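Local structure of omega-class glutathione S-transferase (Bombyx mori, 3WD6) at residues A41-L46 against W183-R188; N59-D64 against K241-Y246. The protein binds glutathione and probably catalyses glutathione transfer and the glutathione-dependent reduction of dehydroascorbate. One frame throughout, in Å; residues are numbered along the deposited sequence.

Interaction 1 of 2, residues A41-L46 against W183-R188; sequences AQRTIL and WPWFER
Gln42, on helix 39-51 of the thioredoxin-like domain, is a knob set into a hole formed by Trp183, Pro184, Glu187 and Arg188 of helix 177-189 in the helical domain. CG stands anti to the backbone N (chi1 -172°) and the chain beyond is extended. Gln42 OE1 lies 3.2 Å from Pro184 CB. Gln42 OE1 accepts from Arg188 NH1 at 2.7 Å, in the carbonyl plane. On the other arm Gln42 NE2 donates to Glu187 OE2, also at 2.7 Å, entering from above the carboxylate plane; Trp183 NE1 reaches the anti lone pair of that oxygen. Bonds at both arms fix the rotation of the buried amide. Arg43 crosses Trp185 at about a right angle, its NE 3.7 Å from Trp185 CZ3 at the ring edge, while its NE and NH1 bond Met181 O and Ser92 OG. Leu46 CD1 closes the contact 3.8 Å from Trp183 CD1. The axes of 41-46 and 183-188 approach to 10.1 Å, with their directions 111° apart. Trp183 packs on helix 206-216, and Trp185 and Arg43 both pack on helix 127-138; helix 39-51 itself links the parallel strands 31-34 and 56-60 of the central sheet.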
loop_
_atom_site.group_PDB
_atom_site.type_symbol
_atom_site.label_atom_id
_atom_site.label_comp_id
_atom_site.label_asym_id
_atom_site.label_seq_id
_atom_site.Cartn_x
_atom_site.Cartn_y
_atom_site.Cartn_z
ATOM N N ALA A 41 -2.167 -2.730 3.633
ATOM C CA ALA A 41 -3.387 -2.055 4.049
ATOM C C ALA A 41 -3.570 -0.744 3.270
ATOM O O ALA A 41 -4.706 -0.322 3.020
ATOM C CB ALA A 41 -3.361 -1.813 5.541
ATOM N N GLN A 42 -2.462 -0.109 2.872
ATOM C CA GLN A 42 -2.541 1.148 2.107
ATOM C C GLN A 42 -3.320 0.980 0.786
ATOM O O GLN A 42 -4.034 1.894 0.343
ATOM C CB GLN A 42 -1.155 1.735 1.828
ATOM C CG GLN A 42 -1.207 3.130 1.214
ATOM C CD GLN A 42 0.177 3.723 0.967
ATOM O OE1 GLN A 42 1.204 3.061 1.219
ATOM N NE2 GLN A 42 0.217 4.970 0.456
ATOM N N ARG A 43 -3.180 -0.190 0.166
ATOM C CA ARG A 43 -3.956 -0.524 -1.027
ATOM C C ARG A 43 -5.439 -0.303 -0.801
ATOM O O ARG A 43 -6.135 0.245 -1.672
ATOM C CB ARG A 43 -3.723 -1.985 -1.423
ATOM C CG ARG A 43 -2.390 -2.239 -2.035
ATOM C CD ARG A 43 -2.146 -3.705 -2.106
ATOM N NE ARG A 43 -1.110 -4.034 -3.078
ATOM C CZ ARG A 43 -0.684 -5.266 -3.316
ATOM N NH1 ARG A 43 -1.200 -6.291 -2.622
ATOM N NH2 ARG A 43 0.246 -5.465 -4.251
ATOM N N THR A 44 -5.929 -0.736 0.360
ATOM C CA THR A 44 -7.353 -0.639 0.651
ATOM C C THR A 44 -7.754 0.830 0.856
ATOM O O THR A 44 -8.773 1.281 0.325
ATOM C CB THR A 44 -7.722 -1.512 1.866
ATOM O OG1 THR A 44 -7.374 -2.884 1.596
ATOM C CG2 THR A 44 -9.215 -1.401 2.176
ATOM N N ILE A 45 -6.952 1.578 1.620
ATOM C CA ILE A 45 -7.147 3.036 1.786
ATOM C C ILE A 45 -7.182 3.794 0.448
ATOM O O ILE A 45 -8.078 4.620 0.207
ATOM C CB ILE A 45 -5.998 3.660 2.617
ATOM C CG1 ILE A 45 -5.778 2.889 3.930
ATOM C CG2 ILE A 45 -6.243 5.138 2.846
ATOM C CD1 ILE A 45 -6.988 2.902 4.844
ATOM N N LEU A 46 -6.196 3.536 -0.411
ATOM C CA LEU A 46 -6.128 4.221 -1.699
ATOM C C LEU A 46 -7.416 3.987 -2.468
ATOM O O LEU A 46 -8.043 4.928 -2.951
ATOM C CB LEU A 46 -4.938 3.717 -2.537
ATOM C CG LEU A 46 -3.552 4.031 -1.964
ATOM C CD1 LEU A 46 -2.479 3.381 -2.805
ATOM C CD2 LEU A 46 -3.333 5.560 -1.849
ATOM N N TRP A 183 1.431 1.366 -5.806
ATOM C CA TRP A 183 1.870 2.661 -5.287
ATOM C C TRP A 183 2.614 2.624 -3.926
ATOM O O TRP A 183 3.606 3.330 -3.737
ATOM C CB TRP A 183 0.703 3.665 -5.204
ATOM C CG TRP A 183 1.156 4.857 -4.433
ATOM C CD1 TRP A 183 0.789 5.217 -3.162
ATOM C CD2 TRP A 183 2.143 5.797 -4.849
ATOM N NE1 TRP A 183 1.469 6.356 -2.775
ATOM C CE2 TRP A 183 2.314 6.725 -3.792
ATOM C CE3 TRP A 183 2.888 5.960 -6.022
ATOM C CZ2 TRP A 183 3.209 7.800 -3.874
ATOM C CZ3 TRP A 183 3.777 7.030 -6.104
ATOM C CH2 TRP A 183 3.932 7.935 -5.030
ATOM N N PRO A 184 2.126 1.825 -2.966
ATOM C CA PRO A 184 2.745 1.930 -1.632
ATOM C C PRO A 184 4.261 1.699 -1.648
ATOM O O PRO A 184 5.017 2.260 -0.822
ATOM C CB PRO A 184 2.059 0.806 -0.838
ATOM C CG PRO A 184 0.714 0.644 -1.520
ATOM C CD PRO A 184 0.999 0.864 -2.991
ATOM N N TRP A 185 4.714 0.851 -2.566
ATOM C CA TRP A 185 6.141 0.565 -2.600
ATOM C C TRP A 185 6.902 1.712 -3.223
ATOM O O TRP A 185 7.991 2.046 -2.760
ATOM C CB TRP A 185 6.439 -0.802 -3.202
ATOM C CG TRP A 185 5.963 -1.810 -2.227
ATOM C CD1 TRP A 185 6.663 -2.314 -1.157
ATOM C CD2 TRP A 185 4.635 -2.362 -2.134
ATOM N NE1 TRP A 185 5.864 -3.175 -0.439
ATOM C CE2 TRP A 185 4.620 -3.226 -1.012
ATOM C CE3 TRP A 185 3.471 -2.228 -2.902
ATOM C CZ2 TRP A 185 3.486 -3.948 -0.636
ATOM C CZ3 TRP A 185 2.342 -2.952 -2.532
ATOM C CH2 TRP A 185 2.358 -3.803 -1.407
ATOM N N PHE A 186 6.312 2.354 -4.228
ATOM C CA PHE A 186 6.900 3.587 -4.727
ATOM C C PHE A 186 6.950 4.687 -3.652
ATOM O O PHE A 186 7.928 5.463 -3.600
ATOM C CB PHE A 186 6.186 4.062 -5.989
ATOM C CG PHE A 186 6.442 3.178 -7.179
ATOM C CD1 PHE A 186 7.714 2.619 -7.392
ATOM C CD2 PHE A 186 5.418 2.882 -8.074
ATOM C CE1 PHE A 186 7.958 1.782 -8.491
ATOM C CE2 PHE A 186 5.654 2.060 -9.182
ATOM C CZ PHE A 186 6.926 1.508 -9.388
ATOM N N GLU A 187 5.917 4.769 -2.805
ATOM C CA GLU A 187 5.911 5.773 -1.753
ATOM C C GLU A 187 7.123 5.539 -0.863
ATOM O O GLU A 187 7.792 6.489 -0.432
ATOM C CB GLU A 187 4.613 5.733 -0.916
ATOM C CG GLU A 187 4.539 6.871 0.122
ATOM C CD GLU A 187 3.162 7.059 0.779
ATOM O OE1 GLU A 187 3.109 7.385 1.993
ATOM O OE2 GLU A 187 2.123 6.910 0.090
ATOM N N ARG A 188 7.409 4.263 -0.612
ATOM C CA ARG A 188 8.502 3.862 0.276
ATOM C C ARG A 188 9.870 3.996 -0.398
ATOM O O ARG A 188 10.855 4.351 0.253
ATOM C CB ARG A 188 8.267 2.436 0.810
ATOM C CG ARG A 188 7.339 2.383 2.042
ATOM C CD ARG A 188 6.303 1.266 1.972
ATOM N NE ARG A 188 5.352 1.326 3.092
ATOM C CZ ARG A 188 4.172 1.945 3.045
ATOM N NH1 ARG A 188 3.781 2.550 1.933
ATOM N NH2 ARG A 188 3.376 1.949 4.101
HETATM O O HOH W 1 1.039 3.681 4.360
#

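Interaction 2 of 2, residues N59-D64 against K241-Y246. With GSH (glutathione), chain J.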
loop_
_atom_site.group_PDB
_atom_site.type_symbol
_atom_site.label_atom_id
_atom_site.label_comp_id
_atom_site.label_asym_id
_atom_site.label_seq_id
_atom_site.Cartn_x
_atom_site.Cartn_y
_atom_site.Cartn_z
ATOM N N ASN A 59 -6.997 1.222 13.745
ATOM C CA ASN A 59 -5.577 0.867 13.643
ATOM C C ASN A 59 -5.152 -0.228 14.612
ATOM O O ASN A 59 -5.606 -0.267 15.755
ATOM C CB ASN A 59 -4.709 2.108 13.780
ATOM C CG ASN A 59 -4.760 2.967 12.541
ATOM O OD1 ASN A 59 -4.825 2.444 11.412
ATOM N ND2 ASN A 59 -4.752 4.286 12.729
ATOM N N ILE A 60 -4.291 -1.124 14.152
ATOM C CA ILE A 60 -3.939 -2.303 14.941
ATOM C C ILE A 60 -2.452 -2.380 15.216
ATOM O O ILE A 60 -1.650 -2.385 14.280
ATOM C CB ILE A 60 -4.306 -3.609 14.211
ATOM C CG1 ILE A 60 -5.817 -3.678 13.910
ATOM C CG2 ILE A 60 -3.821 -4.788 15.000
ATOM C CD1 ILE A 60 -6.722 -3.713 15.133
ATOM N N ASP A 61 -2.100 -2.450 16.500
ATOM C CA ASP A 61 -0.734 -2.732 16.947
ATOM C C ASP A 61 -0.390 -4.179 16.575
ATOM O O ASP A 61 -1.012 -5.117 17.075
ATOM C CB ASP A 61 -0.651 -2.520 18.462
ATOM C CG ASP A 61 0.766 -2.576 18.986
ATOM O OD1 ASP A 61 1.460 -3.570 18.697
ATOM O OD2 ASP A 61 1.184 -1.629 19.690
ATOM N N LEU A 62 0.583 -4.362 15.686
ATOM C CA LEU A 62 0.882 -5.687 15.140
ATOM C C LEU A 62 1.927 -6.448 15.943
ATOM O O LEU A 62 2.301 -7.568 15.592
ATOM C CB LEU A 62 1.386 -5.561 13.704
ATOM C CG LEU A 62 0.394 -5.052 12.676
ATOM C CD1 LEU A 62 1.068 -5.037 11.318
ATOM C CD2 LEU A 62 -0.863 -5.932 12.656
ATOM N N ILE A 63 2.428 -5.817 16.993
ATOM C CA ILE A 63 3.425 -6.425 17.850
ATOM C C ILE A 63 2.667 -7.059 18.997
ATOM O O ILE A 63 2.950 -8.190 19.405
ATOM C CB ILE A 63 4.411 -5.363 18.394
ATOM C CG1 ILE A 63 5.325 -4.859 17.268
ATOM C CG2 ILE A 63 5.232 -5.930 19.560
ATOM C CD1 ILE A 63 6.202 -5.931 16.680
ATOM N N ASP A 64 1.679 -6.313 19.483
ATOM C CA ASP A 64 0.851 -6.709 20.607
ATOM C C ASP A 64 -0.616 -6.682 20.150
ATOM O O ASP A 64 -1.394 -5.778 20.529
ATOM C CB ASP A 64 1.088 -5.738 21.771
ATOM C CG ASP A 64 0.455 -6.204 23.064
ATOM O OD1 ASP A 64 0.230 -7.433 23.214
ATOM O OD2 ASP A 64 0.180 -5.337 23.931
ATOM N N LYS A 241 16.143 -3.068 15.217
ATOM C CA LYS A 241 15.442 -4.158 15.897
ATOM C C LYS A 241 14.641 -3.642 17.104
ATOM O O LYS A 241 14.311 -4.400 18.020
ATOM C CB LYS A 241 16.429 -5.257 16.319
ATOM C CG LYS A 241 17.389 -5.722 15.206
ATOM C CD LYS A 241 16.755 -6.781 14.306
ATOM C CE LYS A 241 17.697 -7.181 13.171
ATOM N NZ LYS A 241 17.625 -8.643 12.850
ATOM N N GLU A 242 14.328 -2.347 17.089
ATOM C CA GLU A 242 13.547 -1.714 18.154
ATOM C C GLU A 242 12.064 -2.085 18.080
ATOM O O GLU A 242 11.589 -2.627 17.078
ATOM C CB GLU A 242 13.686 -0.185 18.101
ATOM C CG GLU A 242 15.032 0.352 18.578
ATOM C CD GLU A 242 15.170 1.863 18.380
ATOM O OE1 GLU A 242 14.331 2.462 17.664
ATOM O OE2 GLU A 242 16.123 2.450 18.940
ATOM N N ARG A 243 11.340 -1.789 19.154
ATOM C CA ARG A 243 9.894 -1.951 19.177
ATOM C C ARG A 243 9.278 -0.776 18.419
ATOM O O ARG A 243 9.630 0.391 18.656
ATOM C CB ARG A 243 9.387 -1.974 20.616
ATOM C CG ARG A 243 8.147 -2.817 20.827
ATOM C CD ARG A 243 6.910 -1.955 20.889
ATOM N NE ARG A 243 5.736 -2.737 21.265
ATOM C CZ ARG A 243 4.489 -2.449 20.891
ATOM N NH1 ARG A 243 4.252 -1.388 20.116
ATOM N NH2 ARG A 243 3.480 -3.223 21.290
ATOM N N PRO A 244 8.382 -1.079 17.473
ATOM C CA PRO A 244 7.846 -0.012 16.619
ATOM C C PRO A 244 7.075 1.012 17.431
ATOM O O PRO A 244 6.417 0.656 18.414
ATOM C CB PRO A 244 6.903 -0.762 15.672
ATOM C CG PRO A 244 7.458 -2.187 15.633
ATOM C CD PRO A 244 7.951 -2.423 17.043
ATOM N N ASN A 245 7.195 2.277 17.043
ATOM C CA ASN A 245 6.311 3.317 17.542
ATOM C C ASN A 245 5.255 3.586 16.456
ATOM O O ASN A 245 5.552 4.137 15.385
ATOM C CB ASN A 245 7.106 4.575 17.895
ATOM C CG ASN A 245 6.234 5.680 18.469
ATOM O OD1 ASN A 245 5.009 5.529 18.601
ATOM N ND2 ASN A 245 6.858 6.805 18.810
ATOM N N TYR A 246 4.029 3.151 16.726
ATOM C CA TYR A 246 2.926 3.325 15.786
ATOM C C TYR A 246 2.248 4.691 15.913
ATOM O O TYR A 246 1.296 4.960 15.201
ATOM C CB TYR A 246 1.873 2.234 15.998
ATOM C CG TYR A 246 2.339 0.818 15.708
ATOM C CD1 TYR A 246 2.796 0.458 14.446
ATOM C CD2 TYR A 246 2.282 -0.170 16.686
ATOM C CE1 TYR A 246 3.215 -0.846 14.175
ATOM C CE2 TYR A 246 2.686 -1.473 16.426
ATOM C CZ TYR A 246 3.152 -1.809 15.172
ATOM O OH TYR A 246 3.555 -3.105 14.900
HETATM N N1 GSH J . -1.174 -10.983 1.525
HETATM C CA1 GSH J . -1.665 -10.041 2.537
HETATM C C1 GSH J . -2.422 -8.870 1.919
HETATM O O11 GSH J . -3.348 -8.255 2.564
HETATM O O12 GSH J . -2.141 -8.522 0.719
HETATM C CB1 GSH J . -0.480 -9.569 3.369
HETATM C CG1 GSH J . -0.683 -8.416 4.298
HETATM C CD1 GSH J . 0.377 -8.245 5.358
HETATM O OE1 GSH J . 1.472 -8.790 5.273
HETATM N N2 GSH J . 0.114 -7.426 6.502
HETATM C CA2 GSH J . 1.175 -7.320 7.509
HETATM C C2 GSH J . 0.679 -7.991 8.772
HETATM O O2 GSH J . -0.476 -7.795 9.129
HETATM C CB2 GSH J . 1.457 -5.888 7.796
HETATM S SG2 GSH J . 2.438 -4.980 6.658
HETATM N N3 GSH J . 1.567 -8.834 9.543
HETATM C CA3 GSH J . 1.084 -9.475 10.767
HETATM C C3 GSH J . 2.105 -9.759 11.796
HETATM O O31 GSH J . 2.772 -8.810 12.290
HETATM O O32 GSH J . 2.292 -10.940 12.178
#
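Asp61 and Arg243 meet tip to tip where an Asx turn follows strand 56-60 of the thioredoxin-like domain and faces the irregular chain beyond helix 228-240. The carboxylate of Asp61 works on two fronts. Asp61 OD1 accepts from the backbone N of Ile63 and from Asp64 N, the latter at 2.9 Å, and so folds the loop back around its own side chain. In a salt bridge, Asp61 OD2 takes both end nitrogens of Arg243 end-on: NH1 lies 3.1 Å from Asp61 OD2 on its syn lone pair, and NH2 comes in on the syn side, tilted out of the carboxylate plane. An alanine in place of Asp61 would probably leave Arg243 without this carboxylate and the turn amides of Ile63 and Asp64 without their acceptor, loosening the loop. Ile63 is the main bump of the 59-64 side. Ile63 CG1, anti to the carbonyl carbon (chi1 -71°), fills the hollow between Pro244 and Tyr246, 3.6 Å from Pro244 CD and 3.4 Å from Tyr246 OH. The other branch, CG2, lies with CB over one face of the Arg243 guanidinium, so the arginine is met on that face by Ile63 and at its edge by Asp61. From the opposite segment the bump is Tyr246, which slots in beside Asp61; the ring stands 80° from the carboxylate plane and turns its edge to the oxygens, with Tyr246 CE2 3.3 Å from Asp61 OD1. Pro244 CB lies over one face of that ring, and Tyr246 also meets the ring of His16. Leu62 belongs to the glutathione pocket, its CD1 3.6 Å from CB2 of the cysteinyl part of the ligand. At the tip of the tyrosine, Leu62 N makes a weak, 3.3 Å hydrogen bond to Tyr246 OH.

In the fold
Interactions 1 and 2 tie the thioredoxin-like domain to later parts of the chain at two places, with centres 19 Å apart and nearest atoms about 7 Å apart. They do not touch, but glutathione passes near both, its gamma-glutamyl end by interaction 1 and its cysteinyl and glycyl parts by Leu62 of interaction 2. The centre of interaction 1 is about 2 Å from that of the chain, the centre of interaction 2 about 17 Å. The Arg43 side chain comes within about 4 Å of glutathione and bonds Ser92, which itself binds the ligand. Arg188 is about 6 Å from Cys38, side chain to side chain. The first segments lie on consecutive elements, helix 39-51 and strand 56-60.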